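Local coordinates for protein nucleocapsid (PDB 4AKL) that binds single- and double-stranded RNA, probably to package the viral genome, and probably cuts double-stranded DNA without sequence specificity, at residues D28-S33 against L414-T418; P76-C80 against S464-N468; G243-F247 against A287-Y291. All blocks are in the same frame, centred on the assembly; numbering follows the deposited sequence.

Contact 1: residues D28-S33 against L414-T418; sequences DTYTNS and LNLRT
The carbonyl oxygen Asp28 O is held by two nitrogens of one side chain: Arg417 NE and Arg417 NH2 each donate to it at 2.9 Å, a side-on grip lying in the guanidinium plane. The Asp28 carboxylate joins in more loosely, through a salt bridge of 3.6 Å from Asp28 OD2 to Arg417 NH2, with its plane turned 75° from the guanidinium. Thr31 O lies over one guanidinium face. The extended arginine chain passes Asn32, whose OD1 meets Arg417 CG at 3.5 Å. Along the backbones, Thr31 and Leu416 form a single beta bridge, an isolated strand-like pairing of two loops in a mainly helical protein. Asn32 N donates to Asn415 O (2.8 Å), and Arg417 N to Tyr30 O (3.0 Å). The Asn415 amide continues the pairing, brought to Ser33 by a CG anti to the backbone N (chi1 -166°). Its OD1 accepts from Ser33 N at 2.7 Å on a lone pair, while Asn415 ND2 donates to Ser33 O at 3.2 Å. Thr31 OG1 reaches the same Ser33 O from the opposite face of its plane. Asn415 ND2 has a second acceptor in Cys74 O, so this nitrogen serves two carbonyls, and Asn32 ND2 turns to Gln463 O.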
# COMPACT_ATOMS: atom_id res chain seq x y z
N ASP A 28 -7.63 -25.96 -0.98
CA ASP A 28 -7.22 -24.94 -0.03
C ASP A 28 -6.42 -25.52 1.12
O ASP A 28 -6.37 -24.95 2.22
CB ASP A 28 -8.46 -24.16 0.46
CG ASP A 28 -9.38 -24.97 1.36
OD1 ASP A 28 -9.27 -26.24 1.47
OD2 ASP A 28 -10.22 -24.30 1.97
N THR A 29 -5.78 -26.66 0.86
CA THR A 29 -4.92 -27.33 1.83
C THR A 29 -3.84 -26.36 2.32
O THR A 29 -3.62 -26.23 3.53
CB THR A 29 -4.21 -28.55 1.20
OG1 THR A 29 -5.11 -29.24 0.33
CG2 THR A 29 -3.71 -29.51 2.27
N TYR A 30 -3.18 -25.70 1.38
CA TYR A 30 -2.03 -24.81 1.71
C TYR A 30 -2.28 -23.36 1.45
O TYR A 30 -1.37 -22.57 1.66
CB TYR A 30 -0.77 -25.26 0.94
CG TYR A 30 -0.44 -26.70 1.22
CD1 TYR A 30 0.06 -27.08 2.46
CD2 TYR A 30 -0.63 -27.68 0.26
CE1 TYR A 30 0.36 -28.38 2.74
CE2 TYR A 30 -0.34 -29.02 0.54
CZ TYR A 30 0.16 -29.36 1.77
OH TYR A 30 0.46 -30.68 2.05
N THR A 31 -3.49 -23.01 1.01
CA THR A 31 -3.82 -21.64 0.67
C THR A 31 -5.08 -21.20 1.37
O THR A 31 -5.94 -22.02 1.60
CB THR A 31 -4.03 -21.47 -0.82
OG1 THR A 31 -4.98 -22.42 -1.29
CG2 THR A 31 -2.74 -21.68 -1.58
N ASN A 32 -5.16 -19.91 1.68
CA ASN A 32 -6.33 -19.30 2.35
C ASN A 32 -7.52 -19.33 1.45
O ASN A 32 -8.61 -19.71 1.85
CB ASN A 32 -6.07 -17.86 2.78
CG ASN A 32 -4.96 -17.74 3.81
OD1 ASN A 32 -4.81 -18.61 4.68
ND2 ASN A 32 -4.18 -16.67 3.73
N SER A 33 -7.30 -18.93 0.21
CA SER A 33 -8.35 -18.97 -0.77
C SER A 33 -8.05 -20.17 -1.68
O SER A 33 -6.92 -20.50 -1.89
CB SER A 33 -8.39 -17.60 -1.47
OG SER A 33 -9.51 -17.45 -2.28
N LEU A 414 0.94 -14.29 -0.47
CA LEU A 414 0.10 -13.90 0.64
C LEU A 414 -1.16 -14.78 0.77
O LEU A 414 -1.82 -14.74 1.78
CB LEU A 414 -0.31 -12.42 0.50
CG LEU A 414 0.83 -11.44 0.68
CD1 LEU A 414 0.34 -10.03 0.42
CD2 LEU A 414 1.48 -11.57 2.07
N ASN A 415 -1.49 -15.52 -0.29
CA ASN A 415 -2.51 -16.58 -0.24
C ASN A 415 -2.00 -17.88 0.43
O ASN A 415 -2.80 -18.77 0.72
CB ASN A 415 -3.02 -16.89 -1.65
CG ASN A 415 -4.29 -17.71 -1.64
OD1 ASN A 415 -5.15 -17.54 -0.75
ND2 ASN A 415 -4.42 -18.60 -2.60
N LEU A 416 -0.69 -18.01 0.68
CA LEU A 416 -0.17 -19.20 1.38
C LEU A 416 -0.54 -19.07 2.84
O LEU A 416 -0.39 -17.97 3.40
CB LEU A 416 1.35 -19.36 1.26
CG LEU A 416 1.87 -19.91 -0.06
CD1 LEU A 416 3.37 -19.69 -0.16
CD2 LEU A 416 1.51 -21.41 -0.27
N ARG A 417 -0.99 -20.19 3.45
CA ARG A 417 -1.46 -20.17 4.86
C ARG A 417 -0.34 -19.80 5.81
O ARG A 417 0.83 -20.03 5.52
CB ARG A 417 -2.07 -21.53 5.30
CG ARG A 417 -3.41 -21.85 4.64
CD ARG A 417 -4.00 -23.19 5.07
NE ARG A 417 -5.31 -23.44 4.44
CZ ARG A 417 -6.48 -22.93 4.84
NH1 ARG A 417 -6.58 -22.12 5.91
NH2 ARG A 417 -7.60 -23.23 4.15
N THR A 418 -0.72 -19.21 6.93
CA THR A 418 0.21 -18.88 7.99
C THR A 418 -0.00 -19.74 9.25
O THR A 418 0.76 -19.61 10.19
CB THR A 418 0.11 -17.39 8.38
OG1 THR A 418 -1.23 -17.07 8.77
CG2 THR A 418 0.55 -16.47 7.18

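Contact 2: residues P76-C80 against S464-N468; sequences PIYEC and SPFQN
The CA atoms of Glu79 and Phe466 stand 7.2 Å apart where the first turn of helix 77-83, with Pro76 at its N-cap, meets a type I beta turn running from Ser464 to Gln467. That turn also contains an ST turn, in which Ser464 OG accepts from Phe466 N at 3.0 Å, and it directs the Phe466 ring at the helix start. Phe466 carries most of the buried contact. With CG anti to the carbonyl carbon (chi1 -59°), the ring projects to the helix, and its CD2 comes within 3.5 Å of Glu79 CB, while Glu79 O lies over one ring face, toward the rim. Cys80 takes the ring edge: its SG is 3.7 Å from Phe466 CE2 and nearly in the ring plane, a Cys sulfur-aromatic contact. Pro76 CG also sits near that plane and packs on Pro465 CD at 4.1 Å. Helix 385-392 also packs on the turn, Val390 against Pro465 and Cys391 against Phe466. Bent at chi2 (78°), Glu79 leads its carboxylate away from the ring, where Asn142 and Asn144 bond to OE2 and Ser33 holds OE1. One water bridges the two segments, 2.6 Å from Ser464 OG and donating a weak bond of 3.1 Å to Glu79 OE1.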
# COMPACT_ATOMS: atom_id res chain seq x y z
N PRO A 76 -4.97 -16.84 -5.54
CA PRO A 76 -6.32 -16.89 -4.96
C PRO A 76 -7.30 -16.66 -6.06
O PRO A 76 -7.65 -15.50 -6.38
CB PRO A 76 -6.31 -15.76 -3.94
CG PRO A 76 -5.38 -14.84 -4.42
CD PRO A 76 -4.30 -15.60 -5.17
N ILE A 77 -7.73 -17.76 -6.65
CA ILE A 77 -8.59 -17.72 -7.85
C ILE A 77 -9.82 -16.84 -7.75
O ILE A 77 -10.12 -16.05 -8.68
CB ILE A 77 -9.04 -19.10 -8.26
CG1 ILE A 77 -7.82 -19.91 -8.71
CG2 ILE A 77 -10.02 -19.00 -9.40
CD1 ILE A 77 -7.06 -19.31 -9.95
N TYR A 78 -10.51 -16.95 -6.64
CA TYR A 78 -11.80 -16.26 -6.47
C TYR A 78 -11.60 -14.77 -6.56
O TYR A 78 -12.28 -14.08 -7.30
CB TYR A 78 -12.43 -16.60 -5.12
CG TYR A 78 -13.79 -15.99 -4.90
CD1 TYR A 78 -14.92 -16.63 -5.32
CD2 TYR A 78 -13.94 -14.73 -4.28
CE1 TYR A 78 -16.17 -16.10 -5.13
CE2 TYR A 78 -15.22 -14.16 -4.09
CZ TYR A 78 -16.31 -14.85 -4.51
OH TYR A 78 -17.57 -14.33 -4.34
N GLU A 79 -10.62 -14.27 -5.82
CA GLU A 79 -10.43 -12.83 -5.72
C GLU A 79 -9.77 -12.28 -6.98
O GLU A 79 -10.15 -11.19 -7.42
CB GLU A 79 -9.66 -12.46 -4.47
CG GLU A 79 -10.44 -12.68 -3.21
CD GLU A 79 -10.52 -14.16 -2.71
OE1 GLU A 79 -9.69 -14.99 -3.14
OE2 GLU A 79 -11.44 -14.46 -1.88
N CYS A 80 -8.82 -13.05 -7.56
CA CYS A 80 -8.18 -12.66 -8.83
C CYS A 80 -9.25 -12.60 -9.92
O CYS A 80 -9.29 -11.66 -10.72
CB CYS A 80 -7.07 -13.65 -9.22
SG CYS A 80 -5.64 -13.62 -8.12
N SER A 464 -4.40 -11.84 1.93
CA SER A 464 -4.74 -11.78 0.54
C SER A 464 -4.03 -10.56 -0.04
O SER A 464 -3.85 -9.55 0.69
CB SER A 464 -6.24 -11.62 0.36
OG SER A 464 -6.59 -11.18 -0.95
N PRO A 465 -3.63 -10.65 -1.33
CA PRO A 465 -3.12 -9.48 -2.03
C PRO A 465 -4.14 -8.36 -2.27
O PRO A 465 -3.71 -7.24 -2.57
CB PRO A 465 -2.62 -10.03 -3.39
CG PRO A 465 -3.23 -11.32 -3.56
CD PRO A 465 -3.58 -11.85 -2.18
N PHE A 466 -5.46 -8.66 -2.13
CA PHE A 466 -6.52 -7.70 -2.41
C PHE A 466 -7.03 -6.93 -1.21
O PHE A 466 -7.96 -6.17 -1.35
CB PHE A 466 -7.65 -8.40 -3.15
CG PHE A 466 -7.18 -9.01 -4.41
CD1 PHE A 466 -6.98 -8.22 -5.52
CD2 PHE A 466 -6.87 -10.36 -4.48
CE1 PHE A 466 -6.46 -8.79 -6.74
CE2 PHE A 466 -6.37 -10.91 -5.67
CZ PHE A 466 -6.18 -10.10 -6.81
N GLN A 467 -6.40 -7.11 -0.07
CA GLN A 467 -6.66 -6.33 1.12
C GLN A 467 -5.88 -5.04 1.12
O GLN A 467 -4.77 -5.01 0.67
CB GLN A 467 -6.32 -7.13 2.40
CG GLN A 467 -7.38 -8.09 2.77
CD GLN A 467 -6.92 -9.22 3.65
OE1 GLN A 467 -5.70 -9.52 3.77
NE2 GLN A 467 -7.89 -9.89 4.27
N ASN A 468 -6.49 -3.98 1.61
CA ASN A 468 -5.82 -2.69 1.82
C ASN A 468 -5.55 -2.64 3.29
O ASN A 468 -6.47 -2.92 4.11
CB ASN A 468 -6.72 -1.54 1.33
CG ASN A 468 -6.27 -0.13 1.82
OD1 ASN A 468 -6.10 0.12 3.04
ND2 ASN A 468 -6.13 0.78 0.88
O HOH W 1 -7.38 -13.54 -1.77

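Contact 3: residues G243-F247 against A287-Y291; sequences GKGVF and AQELY
Phe247 and Tyr291 form a T-shaped aromatic pair: the edge of the phenylalanine ring points into the face of the tyrosine ring, with centroids 5.3 Å apart and planes at 71°. Phe247 CE2 and CZ do the touching, the former above the tyrosine face near its rim. Tyr291 offers that face because its CG is anti to the backbone N (chi1 -177°). A CH-pi contact engages a face of the phenylalanine itself, where Gln288 CG lies 3.7 Å from the Phe247 ring centroid, almost on the ring normal. The glutamine side chain runs counter to the phenylalanine, its amide plane 18° from the ring plane, so that Gln288 NE2 comes to 3.7 Å from Phe247 CB. Apolar contacts fill in around the ring. Phe247 CE1 meets Ala287 CB at 3.8 Å, and Phe247 CZ meets Tyr291 CB at 3.8 Å. At the more exposed margin the aliphatic part of Lys244 crosses the tyrosine at about a right angle, its CG 3.8 Å from Tyr291 CE2. Ala239 of helix 230-242 touches both aromatic side chains. The start of helix 245-263 is thereby closed against the end of helix 270-292, at the base of an antiparallel helical hairpin whose far connection carries the DEVD motif.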
# COMPACT_ATOMS: atom_id res chain seq x y z
N GLY A 243 -6.65 12.16 18.62
CA GLY A 243 -7.02 11.89 17.22
C GLY A 243 -7.28 13.15 16.43
O GLY A 243 -7.38 14.25 17.01
N LYS A 244 -7.41 12.98 15.11
CA LYS A 244 -7.58 14.12 14.18
C LYS A 244 -8.74 15.07 14.52
O LYS A 244 -8.64 16.25 14.23
CB LYS A 244 -7.74 13.66 12.71
CG LYS A 244 -6.43 13.35 11.98
CD LYS A 244 -6.73 12.91 10.55
CE LYS A 244 -5.49 12.49 9.81
NZ LYS A 244 -5.83 12.08 8.45
N GLY A 245 -9.81 14.56 15.15
CA GLY A 245 -10.98 15.37 15.54
C GLY A 245 -10.66 16.71 16.22
O GLY A 245 -11.33 17.72 15.98
N VAL A 246 -9.63 16.71 17.05
CA VAL A 246 -9.18 17.93 17.76
C VAL A 246 -9.02 19.17 16.84
O VAL A 246 -9.40 20.27 17.22
CB VAL A 246 -7.86 17.65 18.49
CG1 VAL A 246 -7.22 18.91 18.94
CG2 VAL A 246 -8.11 16.71 19.67
N PHE A 247 -8.47 18.98 15.64
CA PHE A 247 -8.26 20.13 14.71
C PHE A 247 -9.60 20.73 14.29
O PHE A 247 -9.78 21.94 14.31
CB PHE A 247 -7.43 19.74 13.49
CG PHE A 247 -6.13 19.07 13.85
CD1 PHE A 247 -5.22 19.72 14.69
CD2 PHE A 247 -5.82 17.79 13.36
CE1 PHE A 247 -4.02 19.11 15.05
CE2 PHE A 247 -4.61 17.17 13.70
CZ PHE A 247 -3.71 17.83 14.55
N ALA A 287 -0.58 23.39 13.32
CA ALA A 287 -0.71 22.13 14.11
C ALA A 287 -0.90 20.88 13.22
O ALA A 287 -0.41 19.79 13.56
CB ALA A 287 -1.86 22.23 15.13
N GLN A 288 -1.58 21.04 12.09
CA GLN A 288 -1.77 19.92 11.12
C GLN A 288 -0.51 19.65 10.29
O GLN A 288 -0.16 18.48 10.08
CB GLN A 288 -2.97 20.17 10.21
CG GLN A 288 -4.26 20.30 11.03
CD GLN A 288 -5.47 20.59 10.19
OE1 GLN A 288 -5.72 19.91 9.22
NE2 GLN A 288 -6.24 21.62 10.58
N GLU A 289 0.17 20.71 9.85
CA GLU A 289 1.45 20.58 9.10
C GLU A 289 2.55 19.84 9.91
O GLU A 289 3.39 19.18 9.32
CB GLU A 289 1.99 21.95 8.61
CG GLU A 289 0.96 22.79 7.84
CD GLU A 289 1.58 23.85 6.92
OE1 GLU A 289 2.29 23.46 5.95
OE2 GLU A 289 1.33 25.07 7.15
N LEU A 290 2.52 19.95 11.24
CA LEU A 290 3.43 19.17 12.09
C LEU A 290 2.90 17.74 12.23
O LEU A 290 3.67 16.77 12.10
CB LEU A 290 3.56 19.82 13.45
CG LEU A 290 4.20 21.20 13.38
CD1 LEU A 290 3.92 21.98 14.63
CD2 LEU A 290 5.71 21.06 13.12
N TYR A 291 1.60 17.62 12.49
CA TYR A 291 0.92 16.33 12.64
C TYR A 291 1.07 15.48 11.40
O TYR A 291 1.51 14.32 11.49
CB TYR A 291 -0.57 16.54 12.91
CG TYR A 291 -1.31 15.26 13.15
CD1 TYR A 291 -1.33 14.68 14.42
CD2 TYR A 291 -2.00 14.62 12.11
CE1 TYR A 291 -2.01 13.49 14.66
CE2 TYR A 291 -2.69 13.42 12.34
CZ TYR A 291 -2.69 12.86 13.62
OH TYR A 291 -3.35 11.69 13.87

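From the N terminus, the loop 28-33 pairs with 414-418 late in the chain, and contact 1 thus closes a loop of 380 residues. Helix start 76-80 follows, pairing with 464-468, beyond 414-418, so contacts 1 and 2 cross along the chain. They also meet in space, where Ser33 of contact 1 adjoins the helix start of contact 2 and its CB packs on Pro76 CB. Together they tie the N-terminal part of the fold to its C-terminal loops. Contact 3 joins helix 245-263 to helix 270-292 across 39 intervening residues, within both larger loops. It lies on the opposite side of the chain's centre, its centre about 40 Å from that of contact 1 and about 34 Å from that of contact 2.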